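Local coordinates for protein 1,3-alpha-isomaltosidase (Kribbella flavida DSM 17836, PDB 5X3I) that hydrolyses the alpha-1,3-glucosidic linkages of the cyclic tetrasaccharide cyclobis-(1-6)-alpha-nigerosyl to yield isomaltose inside the cell, at residues M224-H228 against V280-F284; L180-L186 against L196-G200; G236-R242 against D269-G275. The protein carries 1 engineered substitution. All coordinates share one frame; numbering follows the deposited sequence.

Contact 1 (M224-H228 against V280-F284)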
loop_
_atom_site.group_PDB
_atom_site.type_symbol
_atom_site.label_atom_id
_atom_site.label_comp_id
_atom_site.label_asym_id
_atom_site.label_seq_id
_atom_site.Cartn_x
_atom_site.Cartn_y
_atom_site.Cartn_z
ATOM N N MET A 224 -0.662 -8.052 -5.502
ATOM C CA MET A 224 -1.144 -8.446 -6.830
ATOM C C MET A 224 -1.195 -9.982 -6.974
ATOM O O MET A 224 -0.285 -10.664 -6.541
ATOM C CB MET A 224 -0.256 -7.890 -7.944
ATOM C CG MET A 224 0.067 -6.411 -7.876
ATOM S SD MET A 224 1.045 -5.931 -9.310
ATOM C CE MET A 224 1.413 -4.222 -8.843
ATOM N N PRO A 225 -2.223 -10.513 -7.649
ATOM C CA PRO A 225 -2.271 -11.969 -7.857
ATOM C C PRO A 225 -1.348 -12.379 -8.996
ATOM O O PRO A 225 -1.801 -12.863 -10.021
ATOM C CB PRO A 225 -3.731 -12.219 -8.211
ATOM C CG PRO A 225 -4.178 -10.952 -8.862
ATOM C CD PRO A 225 -3.421 -9.842 -8.174
ATOM N N PHE A 226 -0.063 -12.123 -8.830
ATOM C CA PHE A 226 0.913 -12.363 -9.883
ATOM C C PHE A 226 2.241 -12.698 -9.246
ATOM O O PHE A 226 2.581 -12.149 -8.212
ATOM C CB PHE A 226 1.056 -11.142 -10.811
ATOM C CG PHE A 226 2.373 -11.101 -11.558
ATOM C CD1 PHE A 226 2.497 -11.704 -12.798
ATOM C CD2 PHE A 226 3.487 -10.494 -11.004
ATOM C CE1 PHE A 226 3.703 -11.686 -13.482
ATOM C CE2 PHE A 226 4.701 -10.478 -11.687
ATOM C CZ PHE A 226 4.804 -11.079 -12.923
ATOM N N ALA A 227 2.995 -13.599 -9.860
ATOM C CA ALA A 227 4.331 -13.915 -9.368
ATOM C C ALA A 227 5.215 -14.538 -10.437
ATOM O O ALA A 227 4.725 -15.131 -11.393
ATOM C CB ALA A 227 4.246 -14.847 -8.181
ATOM N N HIS A 228 6.520 -14.432 -10.230
ATOM C CA HIS A 228 7.491 -15.144 -11.039
ATOM C C HIS A 228 7.659 -16.551 -10.474
ATOM O O HIS A 228 7.717 -16.730 -9.259
ATOM C CB HIS A 228 8.851 -14.430 -11.036
ATOM C CG HIS A 228 8.853 -13.102 -11.729
ATOM N ND1 HIS A 228 9.259 -12.944 -13.035
ATOM C CD2 HIS A 228 8.507 -11.870 -11.292
ATOM C CE1 HIS A 228 9.153 -11.674 -13.378
ATOM N NE2 HIS A 228 8.700 -11.000 -12.337
ATOM N N VAL A 280 8.805 -12.358 -18.857
ATOM C CA VAL A 280 7.617 -12.699 -18.080
ATOM C C VAL A 280 6.925 -11.419 -17.608
ATOM O O VAL A 280 5.718 -11.261 -17.769
ATOM C CB VAL A 280 7.958 -13.586 -16.877
ATOM C CG1 VAL A 280 6.797 -13.630 -15.895
ATOM C CG2 VAL A 280 8.310 -14.999 -17.339
ATOM N N LEU A 281 7.701 -10.496 -17.054
ATOM C CA LEU A 281 7.140 -9.236 -16.587
ATOM C C LEU A 281 6.505 -8.451 -17.738
ATOM O O LEU A 281 5.437 -7.868 -17.578
ATOM C CB LEU A 281 8.209 -8.406 -15.880
ATOM C CG LEU A 281 7.743 -7.130 -15.171
ATOM C CD1 LEU A 281 6.482 -7.387 -14.343
ATOM C CD2 LEU A 281 8.867 -6.603 -14.298
ATOM N N THR A 282 7.141 -8.475 -18.905
ATOM C CA THR A 282 6.624 -7.761 -20.065
ATOM C C THR A 282 5.228 -8.252 -20.428
ATOM O O THR A 282 4.339 -7.460 -20.722
ATOM C CB THR A 282 7.550 -7.916 -21.286
ATOM O OG1 THR A 282 8.833 -7.355 -20.993
ATOM C CG2 THR A 282 6.963 -7.228 -22.503
ATOM N N GLY A 283 5.044 -9.567 -20.406
ATOM C CA GLY A 283 3.740 -10.143 -20.672
ATOM C C GLY A 283 2.685 -9.657 -19.691
ATOM O O GLY A 283 1.596 -9.272 -20.092
ATOM N N PHE A 284 3.014 -9.683 -18.405
ATOM C CA PHE A 284 2.133 -9.158 -17.362
ATOM C C PHE A 284 1.792 -7.681 -17.626
ATOM O O PHE A 284 0.626 -7.311 -17.684
ATOM C CB PHE A 284 2.788 -9.329 -15.986
ATOM C CG PHE A 284 1.922 -8.909 -14.816
ATOM C CD1 PHE A 284 0.603 -9.313 -14.720
ATOM C CD2 PHE A 284 2.454 -8.138 -13.793
ATOM C CE1 PHE A 284 -0.171 -8.947 -13.640
ATOM C CE2 PHE A 284 1.685 -7.764 -12.715
ATOM C CZ PHE A 284 0.375 -8.167 -12.635
#
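Phe226 and Phe284 lie flat on one another where a helix packs across the face of a beta-sheet, an alpha/beta layer contact in the N-terminal beta-sandwich region of this family 31 glycoside hydrolase. Strand 226-228 and helix 280-284 run nearly antiparallel, their axes 9.8 Å apart at the closest point, and the side chains filling that gap show how flat groups can join a helix to a sheet without a single hydrogen bond between them. The two phenyl rings form an offset stack with planes only 4° apart and centroids separated by 3.8 Å. Phe226 CD1 sits over the centre of the Phe284 ring and Phe284 CD2 over that of Phe226, while Phe226 CB adds a CH-pi contact to the same face of Phe284. In both residues CG stands anti to the backbone N (chi1 158° in Phe226, -176° in Phe284), which carries each ring out into the space between strand and helix.

The Phe226 ring is the bump, and the helix shapes the hollow that receives it: Phe284 covers its face, Leu281 CD1 lies 4.3 Å from its CZ, and Val280 CG1 sits by its CE1. Val280 CG1 in turn meets the His228 ring, 3.8 Å from ND1, the two side chains running alongside with their chains heading opposite ways. His228 is held from its other nitrogen, since NE2 bonds to the carbonyl of Ser556, and Phe659 and Phe660 meet its ring edge-to-face. The rim of Phe284 also meets the ring of His240, edge-to-face. At the corner where the chain turns through Pro225, the extended chain of Met224 brings its sulfur into the plane of the Phe284 ring, a Met-aromatic contact at the edge in which SD lies 3.9 Å from CE2.

Contact 2 (L180-L186 against L196-G200)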
loop_
_atom_site.group_PDB
_atom_site.type_symbol
_atom_site.label_atom_id
_atom_site.label_comp_id
_atom_site.label_asym_id
_atom_site.label_seq_id
_atom_site.Cartn_x
_atom_site.Cartn_y
_atom_site.Cartn_z
ATOM N N LEU A 180 5.444 -27.046 -9.342
ATOM C CA LEU A 180 6.745 -26.435 -9.116
ATOM C C LEU A 180 7.848 -27.470 -9.265
ATOM O O LEU A 180 7.624 -28.662 -9.054
ATOM C CB LEU A 180 6.821 -25.809 -7.725
ATOM C CG LEU A 180 5.717 -24.824 -7.346
ATOM C CD1 LEU A 180 5.977 -24.229 -5.978
ATOM C CD2 LEU A 180 5.580 -23.746 -8.402
ATOM N N GLN A 181 9.039 -27.016 -9.630
ATOM C CA GLN A 181 10.180 -27.910 -9.726
ATOM C C GLN A 181 11.165 -27.572 -8.621
ATOM O O GLN A 181 10.958 -26.618 -7.871
ATOM C CB GLN A 181 10.845 -27.786 -11.097
ATOM C CG GLN A 181 9.928 -28.139 -12.258
ATOM C CD GLN A 181 10.500 -27.761 -13.611
ATOM O OE1 GLN A 181 11.111 -26.704 -13.772
ATOM N NE2 GLN A 181 10.299 -28.627 -14.597
ATOM N N ASP A 182 12.245 -28.338 -8.530
ATOM C CA ASP A 182 13.236 -28.107 -7.491
ATOM C C ASP A 182 14.034 -26.859 -7.814
ATOM O O ASP A 182 14.376 -26.616 -8.967
ATOM C CB ASP A 182 14.164 -29.311 -7.341
ATOM C CG ASP A 182 13.449 -30.532 -6.803
ATOM O OD1 ASP A 182 13.368 -30.674 -5.567
ATOM O OD2 ASP A 182 12.964 -31.348 -7.614
ATOM N N GLY A 183 14.316 -26.059 -6.795
ATOM C CA GLY A 183 15.053 -24.828 -6.998
ATOM C C GLY A 183 14.189 -23.681 -7.485
ATOM O O GLY A 183 14.668 -22.558 -7.638
ATOM N N ASP A 184 12.914 -23.958 -7.730
ATOM C CA ASP A 184 11.984 -22.911 -8.127
ATOM C C ASP A 184 11.736 -21.960 -6.968
ATOM O O ASP A 184 11.534 -22.388 -5.837
ATOM C CB ASP A 184 10.661 -23.501 -8.614
ATOM C CG ASP A 184 10.610 -23.660 -10.118
ATOM O OD1 ASP A 184 11.505 -23.133 -10.803
ATOM O OD2 ASP A 184 9.662 -24.291 -10.624
ATOM N N ARG A 185 11.773 -20.667 -7.262
ATOM C CA ARG A 185 11.438 -19.633 -6.289
ATOM C C ARG A 185 10.150 -18.939 -6.705
ATOM O O ARG A 185 9.825 -18.891 -7.885
ATOM C CB ARG A 185 12.564 -18.607 -6.168
ATOM C CG ARG A 185 13.563 -18.878 -5.068
ATOM C CD ARG A 185 14.566 -19.947 -5.445
ATOM N NE ARG A 185 15.517 -20.155 -4.361
ATOM C CZ ARG A 185 16.540 -20.998 -4.414
ATOM N NH1 ARG A 185 16.756 -21.713 -5.509
ATOM N NH2 ARG A 185 17.349 -21.123 -3.371
ATOM N N LEU A 186 9.411 -18.423 -5.732
ATOM C CA LEU A 186 8.204 -17.667 -6.017
ATOM C C LEU A 186 8.398 -16.205 -5.605
ATOM O O LEU A 186 8.477 -15.900 -4.421
ATOM C CB LEU A 186 7.007 -18.276 -5.294
ATOM C CG LEU A 186 6.833 -19.791 -5.465
ATOM C CD1 LEU A 186 5.759 -20.312 -4.520
ATOM C CD2 LEU A 186 6.501 -20.135 -6.899
ATOM N N LEU A 196 11.613 -12.040 -0.101
ATOM C CA LEU A 196 11.650 -11.990 -1.554
ATOM C C LEU A 196 11.037 -13.265 -2.152
ATOM O O LEU A 196 10.155 -13.210 -3.010
ATOM C CB LEU A 196 13.085 -11.811 -2.047
ATOM C CG LEU A 196 13.257 -11.694 -3.561
ATOM C CD1 LEU A 196 12.789 -10.335 -4.061
ATOM C CD2 LEU A 196 14.697 -11.936 -3.951
ATOM N N ASP A 197 11.508 -14.411 -1.679
ATOM C CA ASP A 197 10.990 -15.707 -2.122
ATOM C C ASP A 197 9.863 -16.164 -1.199
ATOM O O ASP A 197 10.068 -16.319 -0.009
ATOM C CB ASP A 197 12.123 -16.727 -2.158
ATOM C CG ASP A 197 11.639 -18.156 -2.379
ATOM O OD1 ASP A 197 10.563 -18.381 -2.975
ATOM O OD2 ASP A 197 12.380 -19.057 -1.963
ATOM N N GLN A 198 8.670 -16.359 -1.751
ATOM C CA GLN A 198 7.496 -16.695 -0.943
ATOM C C GLN A 198 7.231 -18.207 -0.822
ATOM O O GLN A 198 6.246 -18.618 -0.208
ATOM C CB GLN A 198 6.251 -16.014 -1.516
ATOM C CG GLN A 198 6.209 -14.497 -1.324
ATOM C CD GLN A 198 6.050 -14.109 0.126
ATOM O OE1 GLN A 198 5.195 -14.644 0.837
ATOM N NE2 GLN A 198 6.885 -13.185 0.582
ATOM N N ARG A 199 8.095 -19.025 -1.412
ATOM C CA ARG A 199 7.872 -20.468 -1.388
ATOM C C ARG A 199 7.920 -21.014 0.037
ATOM O O ARG A 199 8.827 -20.713 0.800
ATOM C CB ARG A 199 8.888 -21.196 -2.267
ATOM C CG ARG A 199 8.564 -22.679 -2.437
ATOM C CD ARG A 199 9.379 -23.339 -3.536
ATOM N NE ARG A 199 9.024 -24.748 -3.684
ATOM C CZ ARG A 199 9.503 -25.548 -4.630
ATOM N NH1 ARG A 199 10.367 -25.086 -5.518
ATOM N NH2 ARG A 199 9.114 -26.814 -4.685
ATOM N N GLY A 200 6.919 -21.810 0.392
ATOM C CA GLY A 200 6.850 -22.408 1.713
ATOM C C GLY A 200 5.954 -21.627 2.648
ATOM O O GLY A 200 5.759 -22.005 3.800
HETATM O O HOH W 1 15.172 -18.661 -1.781
#
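Arg199 reaches lengthwise across the turn at 181-184, extended from CG to NE, and its guanidinium inserts one nitrogen between two backbone carbonyls. NH1 donates to Gln181 O at 2.9 Å and to Asp184 O at 3.0 Å, both acceptors lying close to the guanidinium plane, so the two bonds fix the group's rotation. Leu180 comes from the opposite direction and lays CD1 over one face, toward its rim, 3.8 Å from NE. The type II beta turn thus bridged has Gly183 at a position whose backbone angles suit glycine, and is tied internally by Gln181 N bonding to Asp184 OD2.

Asp197 is turned quite differently. Its CG lies anti to the backbone N (chi1 170°), which brings OD1 between two amides: Leu186 N, at 3.0 Å, and Arg199 N approach from opposite faces of the carboxylate, the second bond closing an Asx turn. The Arg185 and Asp197 side chains cross at about a right angle, their flat ends 54° apart, and a water joins Arg185 NE to Asp197 OD2. Gln198 N completes the join with a nearly straight bond of 2.7 Å to Leu186 O.

Beyond the pair, Arg199 NH2 bonds to Gly253 O and the Arg185 guanidinium makes a cation-pi contact with Trp669. Leu186, on the edge strand 185-188, packs on Val229 of the neighbouring strand 223-230 and on Leu256 of strand 255-261 in the other sheet, while Arg199 touches Ser251 of strand 247-252.

Contact 3 (G236-R242 against D269-G275)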
loop_
_atom_site.group_PDB
_atom_site.type_symbol
_atom_site.label_atom_id
_atom_site.label_comp_id
_atom_site.label_asym_id
_atom_site.label_seq_id
_atom_site.Cartn_x
_atom_site.Cartn_y
_atom_site.Cartn_z
ATOM N N GLY A 236 12.224 -20.165 -17.048
ATOM C CA GLY A 236 11.302 -19.695 -16.033
ATOM C C GLY A 236 9.964 -19.288 -16.613
ATOM O O GLY A 236 9.763 -19.321 -17.825
ATOM N N TRP A 237 9.044 -18.908 -15.735
ATOM C CA TRP A 237 7.713 -18.504 -16.156
ATOM C C TRP A 237 7.041 -17.677 -15.067
ATOM O O TRP A 237 7.636 -17.398 -14.027
ATOM C CB TRP A 237 6.855 -19.731 -16.521
ATOM C CG TRP A 237 6.735 -20.766 -15.431
ATOM C CD1 TRP A 237 7.701 -21.634 -15.016
ATOM C CD2 TRP A 237 5.574 -21.055 -14.642
ATOM N NE1 TRP A 237 7.223 -22.426 -14.003
ATOM C CE2 TRP A 237 5.918 -22.095 -13.757
ATOM C CE3 TRP A 237 4.282 -20.526 -14.588
ATOM C CZ2 TRP A 237 5.019 -22.616 -12.830
ATOM C CZ3 TRP A 237 3.389 -21.046 -13.667
ATOM C CH2 TRP A 237 3.761 -22.079 -12.802
ATOM N N GLY A 238 5.805 -17.272 -15.321
ATOM C CA GLY A 238 5.032 -16.546 -14.338
ATOM C C GLY A 238 3.551 -16.648 -14.620
ATOM O O GLY A 238 3.147 -17.022 -15.713
ATOM N N PHE A 239 2.740 -16.294 -13.634
ATOM C CA PHE A 239 1.294 -16.389 -13.764
ATOM C C PHE A 239 0.598 -15.151 -13.216
ATOM O O PHE A 239 1.088 -14.506 -12.306
ATOM C CB PHE A 239 0.768 -17.628 -13.028
ATOM C CG PHE A 239 0.918 -17.546 -11.533
ATOM C CD1 PHE A 239 -0.110 -17.059 -10.743
ATOM C CD2 PHE A 239 2.092 -17.939 -10.922
ATOM C CE1 PHE A 239 0.033 -16.974 -9.375
ATOM C CE2 PHE A 239 2.240 -17.854 -9.556
ATOM C CZ PHE A 239 1.206 -17.369 -8.782
ATOM N N HIS A 240 -0.561 -14.851 -13.775
ATOM C CA HIS A 240 -1.440 -13.826 -13.253
ATOM C C HIS A 240 -2.851 -14.386 -13.180
ATOM O O HIS A 240 -3.427 -14.748 -14.196
ATOM C CB HIS A 240 -1.400 -12.579 -14.138
ATOM C CG HIS A 240 -2.467 -11.580 -13.837
ATOM N ND1 HIS A 240 -3.061 -10.812 -14.815
ATOM C CD2 HIS A 240 -3.037 -11.203 -12.670
ATOM C CE1 HIS A 240 -3.957 -10.017 -14.267
ATOM N NE2 HIS A 240 -3.958 -10.231 -12.963
ATOM N N VAL A 241 -3.408 -14.451 -11.981
ATOM C CA VAL A 241 -4.803 -14.839 -11.851
ATOM C C VAL A 241 -5.635 -13.625 -12.205
ATOM O O VAL A 241 -5.513 -12.594 -11.533
ATOM C CB VAL A 241 -5.142 -15.299 -10.436
ATOM C CG1 VAL A 241 -6.556 -15.839 -10.384
ATOM C CG2 VAL A 241 -4.131 -16.334 -9.954
ATOM N N ARG A 242 -6.502 -13.697 -13.212
ATOM C CA ARG A 242 -7.099 -12.433 -13.554
ATOM C C ARG A 242 -8.382 -12.273 -12.769
ATOM O O ARG A 242 -9.462 -12.603 -13.229
ATOM C CB ARG A 242 -7.402 -12.384 -15.059
ATOM C CG ARG A 242 -6.205 -12.631 -15.961
ATOM C CD ARG A 242 -6.617 -12.853 -17.407
ATOM N NE ARG A 242 -5.463 -12.772 -18.300
ATOM C CZ ARG A 242 -5.451 -13.187 -19.561
ATOM N NH1 ARG A 242 -6.540 -13.736 -20.087
ATOM N NH2 ARG A 242 -4.351 -13.061 -20.295
ATOM N N ASP A 269 -9.830 -17.382 -14.879
ATOM C CA ASP A 269 -8.976 -17.124 -16.028
ATOM C C ASP A 269 -7.549 -16.905 -15.562
ATOM O O ASP A 269 -7.264 -15.974 -14.811
ATOM C CB ASP A 269 -9.468 -15.915 -16.823
ATOM C CG ASP A 269 -10.754 -16.192 -17.575
ATOM O OD1 ASP A 269 -11.809 -15.667 -17.160
ATOM O OD2 ASP A 269 -10.712 -16.930 -18.585
ATOM N N LEU A 270 -6.654 -17.767 -16.016
ATOM C CA LEU A 270 -5.278 -17.752 -15.562
ATOM C C LEU A 270 -4.337 -17.491 -16.729
ATOM O O LEU A 270 -4.356 -18.221 -17.717
ATOM C CB LEU A 270 -4.934 -19.072 -14.878
ATOM C CG LEU A 270 -3.502 -19.264 -14.383
ATOM C CD1 LEU A 270 -3.243 -18.420 -13.155
ATOM C CD2 LEU A 270 -3.196 -20.734 -14.116
ATOM N N ALA A 271 -3.533 -16.435 -16.624
ATOM C CA ALA A 271 -2.560 -16.127 -17.664
ATOM C C ALA A 271 -1.217 -16.729 -17.299
ATOM O O ALA A 271 -0.784 -16.653 -16.156
ATOM C CB ALA A 271 -2.438 -14.610 -17.876
ATOM N N ILE A 272 -0.578 -17.357 -18.275
ATOM C CA ILE A 272 0.756 -17.906 -18.099
ATOM C C ILE A 272 1.734 -17.150 -18.988
ATOM O O ILE A 272 1.470 -16.959 -20.164
ATOM C CB ILE A 272 0.806 -19.402 -18.446
ATOM C CG1 ILE A 272 -0.158 -20.184 -17.555
ATOM C CG2 ILE A 272 2.218 -19.942 -18.284
ATOM C CD1 ILE A 272 0.191 -20.125 -16.097
ATOM N N TYR A 273 2.855 -16.712 -18.426
ATOM C CA TYR A 273 3.859 -16.004 -19.218
ATOM C C TYR A 273 5.148 -16.799 -19.220
ATOM O O TYR A 273 5.570 -17.289 -18.181
ATOM C CB TYR A 273 4.113 -14.591 -18.674
ATOM C CG TYR A 273 2.863 -13.819 -18.331
ATOM C CD1 TYR A 273 2.036 -13.328 -19.321
ATOM C CD2 TYR A 273 2.518 -13.575 -17.017
ATOM C CE1 TYR A 273 0.897 -12.613 -19.008
ATOM C CE2 TYR A 273 1.383 -12.864 -16.697
ATOM C CZ TYR A 273 0.578 -12.389 -17.696
ATOM O OH TYR A 273 -0.558 -11.693 -17.380
ATOM N N GLU A 274 5.783 -16.913 -20.381
ATOM C CA GLU A 274 7.003 -17.708 -20.485
ATOM C C GLU A 274 8.192 -16.875 -20.946
ATOM O O GLU A 274 8.045 -16.002 -21.789
ATOM C CB GLU A 274 6.781 -18.879 -21.441
ATOM C CG GLU A 274 5.454 -19.588 -21.220
ATOM C CD GLU A 274 5.586 -21.089 -21.210
ATOM O OE1 GLU A 274 4.915 -21.742 -20.383
ATOM O OE2 GLU A 274 6.357 -21.620 -22.036
ATOM N N GLY A 275 9.361 -17.128 -20.367
ATOM C CA GLY A 275 10.584 -16.479 -20.809
ATOM C C GLY A 275 11.529 -16.250 -19.654
ATOM O O GLY A 275 11.340 -16.820 -18.580
HETATM O O HOH W 2 14.181 -18.147 -18.417
HETATM O O HOH W 3 -10.732 -15.103 -13.574
#
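Strands 237-241 and 269-274 are antiparallel neighbours in a mixed five-stranded sheet, with Gly238-Tyr273 and His240-Ala271 as their hydrogen-bonded pairs. Tyr273 N donates to Gly238 O at 2.7 Å, and Ala271 N to His240 O at 3.0 Å, each bond nearly straight and each paired with a return bond. At the strand ends, waters bridge Gly236 N to Gly275 O and Arg242 O to Asp269 N.

This sheet is one layer of the galactose mutarotase-like beta-sandwich. On the face of Phe239 and Leu270 the contacts across the pair are apolar: Leu270 CD1 lies 3.9 Å from Val241 CG2, and Ile272 CD1 touches both Phe239 CB and Trp237 CZ3. The other face meets helix 277-288. There His240 CG lies anti to the backbone N (chi1 168°), setting its ring alongside Tyr273, whose OH is 3.5 Å from His240 CB. Replacing Tyr273 by an alanine takes away the hydroxyl bonded to Glu287 and would probably leave that carboxylate short of a partner and open a gap beside His240. Arg242, salt-bridged to the same Glu287, spreads one guanidinium face over Ala271, its NH2 3.5 Å from Ala271 CB.

Overall arrangement
All three contacts meet in one mixed sheet of the N-terminal beta-sandwich. Contacts 1 and 3 are the intimate pair, their centres about 6 Å apart: strand 223-230 bonds to strand 237-241, with Pro225 O 3.0 Å from Val241 N, and Phe226 CD1 packs against Phe239 O. Along the chain, contact 3 is nested inside the loop that contact 1 closes, and strand 267-274 leads directly into helix 277-288. Contact 2 closes earlier and attaches through an edge strand, 185-188, its centre about 15 Å from those of both others. None reaches the active-site positions, Glu474 and Asp536, probably catalytic, and the engineered Ala471, at the position of the presumed nucleophile; these belong to the TIM-barrel domain.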